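Local coordinates for amino acid adenylation domain-containing protein (Bacillus stratosphericus LAMA 585, PDB 6ULY), which probably selects a branched keto acid and activates it as an acyl adenylate, serving as the adenylation domain of a nonribosomal depsipeptide synthetase module, at residues Q16-V21 and A87-G92; R312-L317 and D325-A330; S343-I346 and N352-V355. All coordinates share one frame; numbering follows the deposited sequence.

Contact 1 (Q16-V21 and A87-G92); sequences QTLQDV and ACVLGG
Leu18 and Val89 form the tight, buried half of this contact. Their side chains cross at about a right angle, with Leu18 CB 3.8 Å from Val89 CG1. Branching at the beta carbon lets valine serve two partners: CG1 also lies 3.8 Å from Gln19 CG, while Val89 CG2 faces the Leu18 CD1 methyl at 4.1 Å.

On the partly exposed side the contact turns polar. Gln19 suits this margin because its methylenes pack while its amide bonds. The chain is extended beyond CG (chi2 176°), which carries Gln19 NE2 to Val89 O at 3.1 Å, the N-H...O angle being 155° and the donor tilted out of the carbonyl plane. NE2 also bonds to His166 O, so two carbonyls should hold the amide's rotation. Gly92 N also reaches Val89 O, in a weak bond of the Schellman motif that closes this helix, where positive phi suits glycine. The loose part is Leu90, which only skirts Gln19, its CD2 4.3 Å from Gln19 CG.

The contact thus joins the start of helix 18-26 to the end of helix 78-91; helices 193-207 and 224-237 pack against Leu18, and helix 46-62 against Leu90.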
loop_
_atom_site.group_PDB
_atom_site.type_symbol
_atom_site.label_atom_id
_atom_site.label_comp_id
_atom_site.label_asym_id
_atom_site.label_seq_id
_atom_site.Cartn_x
_atom_site.Cartn_y
_atom_site.Cartn_z
ATOM N N GLN A 16 26.812 25.053 -5.753
ATOM C CA GLN A 16 25.410 25.194 -5.387
ATOM C C GLN A 16 24.465 24.449 -6.314
ATOM O O GLN A 16 23.334 24.153 -5.910
ATOM C CB GLN A 16 25.021 26.679 -5.370
ATOM C CG GLN A 16 25.856 27.509 -4.414
ATOM C CD GLN A 16 25.632 27.114 -2.968
ATOM O OE1 GLN A 16 24.510 27.184 -2.463
ATOM N NE2 GLN A 16 26.696 26.684 -2.298
ATOM N N THR A 17 24.891 24.161 -7.541
ATOM C CA THR A 17 24.178 23.301 -8.470
ATOM C C THR A 17 25.106 22.179 -8.922
ATOM O O THR A 17 26.327 22.250 -8.755
ATOM C CB THR A 17 23.675 24.084 -9.692
ATOM O OG1 THR A 17 23.034 23.187 -10.607
ATOM C CG2 THR A 17 24.827 24.784 -10.416
ATOM N N LEU A 18 24.520 21.130 -9.502
ATOM C CA LEU A 18 25.337 20.017 -9.966
ATOM C C LEU A 18 26.187 20.396 -11.172
ATOM O O LEU A 18 27.224 19.770 -11.402
ATOM C CB LEU A 18 24.461 18.809 -10.305
ATOM C CG LEU A 18 23.810 18.060 -9.133
ATOM C CD1 LEU A 18 23.251 16.731 -9.620
ATOM C CD2 LEU A 18 24.767 17.824 -7.972
ATOM N N GLN A 19 25.772 21.401 -11.946
ATOM C CA GLN A 19 26.620 21.900 -13.023
ATOM C C GLN A 19 27.952 22.400 -12.481
ATOM O O GLN A 19 29.010 22.122 -13.055
ATOM C CB GLN A 19 25.902 23.013 -13.784
ATOM C CG GLN A 19 24.747 22.532 -14.643
ATOM C CD GLN A 19 24.004 23.674 -15.309
ATOM O OE1 GLN A 19 24.539 24.769 -15.463
ATOM N NE2 GLN A 19 22.759 23.423 -15.699
ATOM N N ASP A 20 27.920 23.137 -11.367
ATOM C CA ASP A 20 29.158 23.608 -10.756
ATOM C C ASP A 20 29.993 22.450 -10.224
ATOM O O ASP A 20 31.226 22.531 -10.211
ATOM C CB ASP A 20 28.844 24.600 -9.631
ATOM C CG ASP A 20 27.979 25.764 -10.095
ATOM O OD1 ASP A 20 27.991 26.086 -11.304
ATOM O OD2 ASP A 20 27.281 26.357 -9.243
ATOM N N VAL A 21 29.347 21.368 -9.783
ATOM C CA VAL A 21 30.089 20.192 -9.336
ATOM C C VAL A 21 30.889 19.611 -10.496
ATOM O O VAL A 21 32.084 19.319 -10.370
ATOM C CB VAL A 21 29.129 19.148 -8.732
ATOM C CG1 VAL A 21 29.861 17.839 -8.472
ATOM C CG2 VAL A 21 28.498 19.672 -7.441
ATOM N N ALA A 87 24.304 14.836 -18.971
ATOM C CA ALA A 87 23.653 15.534 -20.073
ATOM C C ALA A 87 22.356 16.183 -19.603
ATOM O O ALA A 87 22.080 17.349 -19.911
ATOM C CB ALA A 87 23.390 14.564 -21.225
ATOM N N CYS A 88 21.553 15.442 -18.833
ATOM C CA CYS A 88 20.308 15.992 -18.308
ATOM C C CYS A 88 20.573 17.149 -17.352
ATOM O O CYS A 88 19.892 18.179 -17.406
ATOM C CB CYS A 88 19.513 14.889 -17.608
ATOM S SG CYS A 88 18.834 13.634 -18.713
ATOM N N VAL A 89 21.547 16.991 -16.457
ATOM C CA VAL A 89 21.949 18.093 -15.588
ATOM C C VAL A 89 22.300 19.328 -16.409
ATOM O O VAL A 89 21.916 20.449 -16.065
ATOM C CB VAL A 89 23.125 17.660 -14.694
ATOM C CG1 VAL A 89 23.750 18.872 -14.010
ATOM C CG2 VAL A 89 22.657 16.634 -13.673
ATOM N N LEU A 90 23.044 19.146 -17.504
ATOM C CA LEU A 90 23.435 20.294 -18.320
ATOM C C LEU A 90 22.223 20.931 -18.987
ATOM O O LEU A 90 22.125 22.160 -19.071
ATOM C CB LEU A 90 24.461 19.876 -19.379
ATOM C CG LEU A 90 25.846 19.477 -18.877
ATOM C CD1 LEU A 90 26.733 19.077 -20.045
ATOM C CD2 LEU A 90 26.481 20.608 -18.081
ATOM N N GLY A 91 21.292 20.117 -19.464
ATOM C CA GLY A 91 20.138 20.638 -20.158
ATOM C C GLY A 91 19.003 21.099 -19.275
ATOM O O GLY A 91 18.001 21.601 -19.792
ATOM N N GLY A 92 19.127 20.967 -17.956
ATOM C CA GLY A 92 17.997 21.230 -17.086
ATOM C C GLY A 92 16.930 20.166 -17.142
ATOM O O GLY A 92 15.818 20.384 -16.645
#

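Contact 2 (R312-L317 and D325-A330); sequences RFLHLL and DVIRPA. With QA7 (5'-O-{(S)-hydroxy[(4-methyl-2-oxopentanoyl)oxy]phosphoryl}adenosine), chain C.
Ile327, at the start of its strand, meets Leu314 and Phe313 of the helix through purely apolar contacts. Its CG1 branch, extended to the delta carbon (chi2 178°), carries CD1 across to the helix. There Ile327 CD1 lies 3.5 Å from Leu314 CD2 and 3.6 Å from Leu314 CG, close packing for methyl and methine groups. Ile327 CD1 also approaches the Phe313 ring obliquely, 3.8 Å from CD1 of that ring. Leu314 CD2 reaches on to the neighbouring residue, where Val326 CG2 stands 4.1 Å away. Branched aliphatic residues suit such a layer, since each offers methyls in more than one direction. The large Phe313 ring also reaches helix 272-279, where Phe275 meets it edge-to-face and Ile278 touches it.

Polar interactions lie away from this apolar layer. No hydrogen bond joins helix to strand here; backbone bonds from Val326, Arg328 and Ala330 instead tie 325-330 to strand 297-301. At the far end, Ala330 O accepts a bond from N24 of the keto acyl adenylate at 2.7 Å, with an N-H...O angle of 140°. Ala330 CB lies 4.1 Å from C01, so the small alanine touches the ligand at both its adenine amine and its acyl methyl.

Helix 307-317 packing over parallel strands 297-301 and 327-333 is a beta-alpha-beta crossover, here with its second strand running into the adenylate pocket of an ANL superfamily enzyme.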
loop_
_atom_site.group_PDB
_atom_site.type_symbol
_atom_site.label_atom_id
_atom_site.label_comp_id
_atom_site.label_asym_id
_atom_site.label_seq_id
_atom_site.Cartn_x
_atom_site.Cartn_y
_atom_site.Cartn_z
ATOM N N ARG A 312 32.430 -11.117 11.314
ATOM C CA ARG A 312 32.997 -12.207 10.527
ATOM C C ARG A 312 33.658 -11.674 9.264
ATOM O O ARG A 312 34.717 -12.159 8.852
ATOM C CB ARG A 312 31.907 -13.222 10.179
ATOM C CG ARG A 312 32.411 -14.472 9.476
ATOM C CD ARG A 312 33.189 -15.365 10.426
ATOM N NE ARG A 312 34.072 -16.286 9.716
ATOM C CZ ARG A 312 34.935 -17.102 10.311
ATOM N NH1 ARG A 312 35.034 -17.119 11.636
ATOM N NH2 ARG A 312 35.701 -17.904 9.584
ATOM N N PHE A 313 33.045 -10.670 8.638
ATOM C CA PHE A 313 33.621 -10.061 7.445
ATOM C C PHE A 313 34.999 -9.481 7.741
ATOM O O PHE A 313 35.945 -9.677 6.971
ATOM C CB PHE A 313 32.669 -8.981 6.932
ATOM C CG PHE A 313 33.040 -8.403 5.602
ATOM C CD1 PHE A 313 33.903 -7.323 5.516
ATOM C CD2 PHE A 313 32.483 -8.906 4.438
ATOM C CE1 PHE A 313 34.223 -6.775 4.296
ATOM C CE2 PHE A 313 32.796 -8.362 3.215
ATOM C CZ PHE A 313 33.671 -7.295 3.142
ATOM N N LEU A 314 35.129 -8.766 8.862
ATOM C CA LEU A 314 36.418 -8.181 9.221
ATOM C C LEU A 314 37.427 -9.259 9.599
ATOM O O LEU A 314 38.624 -9.128 9.314
ATOM C CB LEU A 314 36.238 -7.191 10.372
ATOM C CG LEU A 314 35.345 -5.979 10.090
ATOM C CD1 LEU A 314 34.979 -5.274 11.389
ATOM C CD2 LEU A 314 36.025 -5.014 9.126
ATOM N N HIS A 315 36.962 -10.327 10.247
ATOM C CA HIS A 315 37.853 -11.412 10.641
ATOM C C HIS A 315 38.366 -12.164 9.418
ATOM O O HIS A 315 39.569 -12.422 9.292
ATOM C CB HIS A 315 37.116 -12.352 11.597
ATOM C CG HIS A 315 37.968 -13.443 12.165
ATOM N ND1 HIS A 315 37.938 -14.736 11.689
ATOM C CD2 HIS A 315 38.863 -13.438 13.182
ATOM C CE1 HIS A 315 38.783 -15.479 12.381
ATOM N NE2 HIS A 315 39.357 -14.715 13.294
ATOM N N LEU A 316 37.466 -12.501 8.491
ATOM C CA LEU A 316 37.864 -13.257 7.309
ATOM C C LEU A 316 38.879 -12.490 6.472
ATOM O O LEU A 316 39.801 -13.087 5.902
ATOM C CB LEU A 316 36.639 -13.594 6.458
ATOM C CG LEU A 316 35.759 -14.756 6.919
ATOM C CD1 LEU A 316 34.496 -14.825 6.079
ATOM C CD2 LEU A 316 36.510 -16.073 6.842
ATOM N N LEU A 317 38.722 -11.172 6.373
ATOM C CA LEU A 317 39.544 -10.365 5.480
ATOM C C LEU A 317 40.728 -9.706 6.178
ATOM O O LEU A 317 41.523 -9.039 5.509
ATOM C CB LEU A 317 38.686 -9.292 4.805
ATOM C CG LEU A 317 37.556 -9.800 3.908
ATOM C CD1 LEU A 317 36.838 -8.626 3.257
ATOM C CD2 LEU A 317 38.075 -10.760 2.848
ATOM N N ASP A 325 38.548 -1.477 11.315
ATOM C CA ASP A 325 37.695 -0.334 11.630
ATOM C C ASP A 325 37.144 0.332 10.374
ATOM O O ASP A 325 36.678 1.473 10.436
ATOM C CB ASP A 325 38.465 0.690 12.470
ATOM C CG ASP A 325 39.592 1.358 11.694
ATOM O OD1 ASP A 325 40.033 0.799 10.665
ATOM O OD2 ASP A 325 40.043 2.444 12.114
ATOM N N VAL A 326 37.188 -0.357 9.231
ATOM C CA VAL A 326 36.748 0.251 7.980
ATOM C C VAL A 326 35.235 0.198 7.794
ATOM O O VAL A 326 34.695 0.977 6.999
ATOM C CB VAL A 326 37.420 -0.429 6.774
ATOM C CG1 VAL A 326 38.935 -0.394 6.916
ATOM C CG2 VAL A 326 36.917 -1.868 6.618
ATOM N N ILE A 327 34.537 -0.701 8.481
ATOM C CA ILE A 327 33.108 -0.884 8.255
ATOM C C ILE A 327 32.347 0.217 8.982
ATOM O O ILE A 327 32.436 0.342 10.208
ATOM C CB ILE A 327 32.643 -2.274 8.711
ATOM C CG1 ILE A 327 33.063 -3.327 7.684
ATOM C CG2 ILE A 327 31.126 -2.281 8.921
ATOM C CD1 ILE A 327 32.684 -4.746 8.063
ATOM N N ARG A 328 31.585 1.003 8.228
ATOM C CA ARG A 328 30.811 2.116 8.774
ATOM C C ARG A 328 29.327 1.873 8.538
ATOM O O ARG A 328 28.821 2.120 7.428
ATOM C CB ARG A 328 31.256 3.432 8.141
ATOM C CG ARG A 328 32.725 3.716 8.365
ATOM C CD ARG A 328 33.123 5.103 7.899
ATOM N NE ARG A 328 34.576 5.236 7.828
ATOM C CZ ARG A 328 35.212 6.276 7.298
ATOM N NH1 ARG A 328 34.529 7.291 6.788
ATOM N NH2 ARG A 328 36.537 6.297 7.274
ATOM N N PRO A 329 28.592 1.370 9.527
ATOM C CA PRO A 329 27.135 1.281 9.379
ATOM C C PRO A 329 26.538 2.645 9.067
ATOM O O PRO A 329 27.014 3.678 9.546
ATOM C CB PRO A 329 26.670 0.752 10.739
ATOM C CG PRO A 329 27.854 0.027 11.288
ATOM C CD PRO A 329 29.061 0.762 10.785
ATOM N N ALA A 330 25.493 2.644 8.244
ATOM C CA ALA A 330 24.839 3.884 7.853
ATOM C C ALA A 330 23.373 3.609 7.553
ATOM O O ALA A 330 22.991 2.489 7.209
ATOM C CB ALA A 330 25.522 4.516 6.638
HETATM C C01 QA7 C . 22.798 4.307 3.583
HETATM C C02 QA7 C . 22.083 4.127 2.296
HETATM C C03 QA7 C . 22.401 5.263 1.362
HETATM C C04 QA7 C . 20.654 3.905 2.672
HETATM C C05 QA7 C . 19.598 4.547 1.828
HETATM C C06 QA7 C . 18.481 3.710 1.296
HETATM C C10 QA7 C . 15.345 3.285 2.724
HETATM C C11 QA7 C . 14.936 2.385 3.680
HETATM C C12 QA7 C . 14.880 3.102 5.094
HETATM C C13 QA7 C . 15.083 2.200 5.895
HETATM C C14 QA7 C . 16.004 1.068 5.132
HETATM C C16 QA7 C . 18.248 1.864 5.131
HETATM C C18 QA7 C . 19.064 0.902 6.849
HETATM C C19 QA7 C . 19.812 0.388 7.903
HETATM C C21 QA7 C . 18.031 -0.746 8.627
HETATM C C23 QA7 C . 17.791 0.532 6.748
HETATM N N15 QA7 C . 17.308 1.140 5.657
HETATM N N17 QA7 C . 19.328 1.733 5.843
HETATM N N20 QA7 C . 19.263 -0.410 8.754
HETATM N N22 QA7 C . 17.295 -0.309 7.669
HETATM N N24 QA7 C . 21.152 0.767 8.039
HETATM O O07 QA7 C . 17.431 4.242 0.635
HETATM O O09 QA7 C . 15.378 2.730 1.463
HETATM O O25 QA7 C . 15.976 1.334 3.905
HETATM O O26 QA7 C . 13.924 1.447 6.301
HETATM O O27 QA7 C . 13.637 3.891 5.403
HETATM O O28 QA7 C . 16.231 2.855 -0.906
HETATM O O29 QA7 C . 15.135 4.584 -0.012
HETATM O O30 QA7 C . 18.529 2.596 1.461
HETATM O O31 QA7 C . 19.633 5.664 1.639
HETATM P P08 QA7 C . 16.037 3.562 0.304
#

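Contact 3 (S343-I346 and N352-V355); sequences SFAI and NSGV
Ser353 swings OG to the side opposite its own backbone N (chi1 178°), directed at Ala345 O, while Ile346 bends its chain at CG1 (chi2 -65°) to send CD1 back to the segment its beta carbon faces away from. Ser353 OG, the donor, lies only 2.4 Å from Ala345 O, too short to be taken at face value even if a bond is likely. A weak bond also links OG with Glu347 OE1, and a single hydroxyl proton can hardly serve both acceptors at once.

Ile346 CD1 settles over the backbone of the other segment, 3.8 Å from both Ser353 O and Gly354 O, and touches Val355 CG2 at 3.9 Å. A flexible, unbranched outer arm makes isoleucine apt here; its neighbours include Pro329 of strand 327-333 and Ile310 and Leu314 of helix 307-317.

Residues 352-355 form a type II beta turn closed by Val355 N to Asn352 O at 3.3 Å. Its third position is Gly354, whose positive phi (67°) suits glycine. The turn belongs to the connection between strand 338-342, part of the large mixed sheet, and strand 355-359, and it folds back beside the residues that leave the first of these strands. With no side chain on Gly354, the Ala345 methyl can approach its CA to 3.7 Å; alanine is small enough to cover the turn at this partly exposed edge.

A water bridges the deeper side. Ser343 OG donates to it at 2.5 Å, and the water in turn donates to Gly354 O at 2.7 Å, so the buried serine supplies a polar group between the Ser343 and Gly354 backbones, which are too far apart there to bond directly. Gly354 is also bonded through its backbone to Glu382.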
loop_
_atom_site.group_PDB
_atom_site.type_symbol
_atom_site.label_atom_id
_atom_site.label_comp_id
_atom_site.label_asym_id
_atom_site.label_seq_id
_atom_site.Cartn_x
_atom_site.Cartn_y
_atom_site.Cartn_z
ATOM N N SER A 343 28.164 5.459 11.472
ATOM C CA SER A 343 28.786 4.955 12.690
ATOM C C SER A 343 30.259 4.667 12.430
ATOM O O SER A 343 30.598 3.949 11.483
ATOM C CB SER A 343 28.083 3.686 13.176
ATOM O OG SER A 343 28.799 3.080 14.239
ATOM N N PHE A 344 31.131 5.229 13.270
ATOM C CA PHE A 344 32.575 5.063 13.142
ATOM C C PHE A 344 33.155 4.240 14.287
ATOM O O PHE A 344 34.315 4.424 14.664
ATOM C CB PHE A 344 33.277 6.420 13.087
ATOM C CG PHE A 344 32.623 7.406 12.170
ATOM C CD1 PHE A 344 32.959 7.455 10.832
ATOM C CD2 PHE A 344 31.670 8.288 12.652
ATOM C CE1 PHE A 344 32.358 8.369 9.986
ATOM C CE2 PHE A 344 31.067 9.201 11.814
ATOM C CZ PHE A 344 31.413 9.242 10.479
ATOM N N ALA A 345 32.363 3.326 14.844
ATOM C CA ALA A 345 32.717 2.633 16.073
ATOM C C ALA A 345 32.866 1.127 15.919
ATOM O O ALA A 345 33.210 0.456 16.898
ATOM C CB ALA A 345 31.665 2.915 17.156
ATOM N N ILE A 346 32.604 0.573 14.737
ATOM C CA ILE A 346 32.742 -0.867 14.543
ATOM C C ILE A 346 34.221 -1.229 14.509
ATOM O O ILE A 346 35.015 -0.602 13.796
ATOM C CB ILE A 346 32.027 -1.308 13.257
ATOM C CG1 ILE A 346 30.511 -1.105 13.387
ATOM C CG2 ILE A 346 32.362 -2.763 12.928
ATOM C CD1 ILE A 346 29.846 -1.969 14.453
ATOM N N ASN A 352 31.747 -5.654 20.876
ATOM C CA ASN A 352 30.769 -4.824 21.564
ATOM C C ASN A 352 30.871 -3.351 21.195
ATOM O O ASN A 352 29.951 -2.587 21.507
ATOM C CB ASN A 352 30.923 -4.980 23.080
ATOM C CG ASN A 352 30.511 -6.355 23.565
ATOM O OD1 ASN A 352 29.577 -6.955 23.037
ATOM N ND2 ASN A 352 31.211 -6.864 24.572
ATOM N N SER A 353 31.950 -2.933 20.543
ATOM C CA SER A 353 32.084 -1.540 20.143
ATOM C C SER A 353 31.090 -1.220 19.033
ATOM O O SER A 353 31.028 -1.922 18.019
ATOM C CB SER A 353 33.511 -1.256 19.678
ATOM O OG SER A 353 33.651 0.087 19.245
ATOM N N GLY A 354 30.314 -0.156 19.226
ATOM C CA GLY A 354 29.318 0.220 18.245
ATOM C C GLY A 354 28.177 -0.758 18.091
ATOM O O GLY A 354 27.433 -0.668 17.110
ATOM N N VAL A 355 28.025 -1.695 19.024
ATOM C CA VAL A 355 26.934 -2.664 19.021
ATOM C C VAL A 355 26.302 -2.651 20.406
ATOM O O VAL A 355 27.010 -2.738 21.415
ATOM C CB VAL A 355 27.425 -4.080 18.658
ATOM C CG1 VAL A 355 26.268 -5.072 18.688
ATOM C CG2 VAL A 355 28.098 -4.076 17.294
HETATM O O HOH W 1 28.125 0.766 14.943
#

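The three contacts follow one another along the sequence without overlap. Contact 1 stands apart, its centre about 35 Å from that of contact 2 and about 37 Å from that of contact 3, and joins two helices at another end of the molecule. Contacts 2 and 3 are neighbours, with centres about 10 Å apart. Strand 327-333 runs antiparallel to strand 338-342 in the mixed nine-stranded sheet, and a probable hydrogen bond from Ser343 N to Pro329 O, at 2.9 Å, continues that pairing, while Ile327 O packs against Ile346 CB. Contacts 2 and 3 thus share the part of the fold that borders the adenylate site, whereas the helices of contact 1 meet far from it.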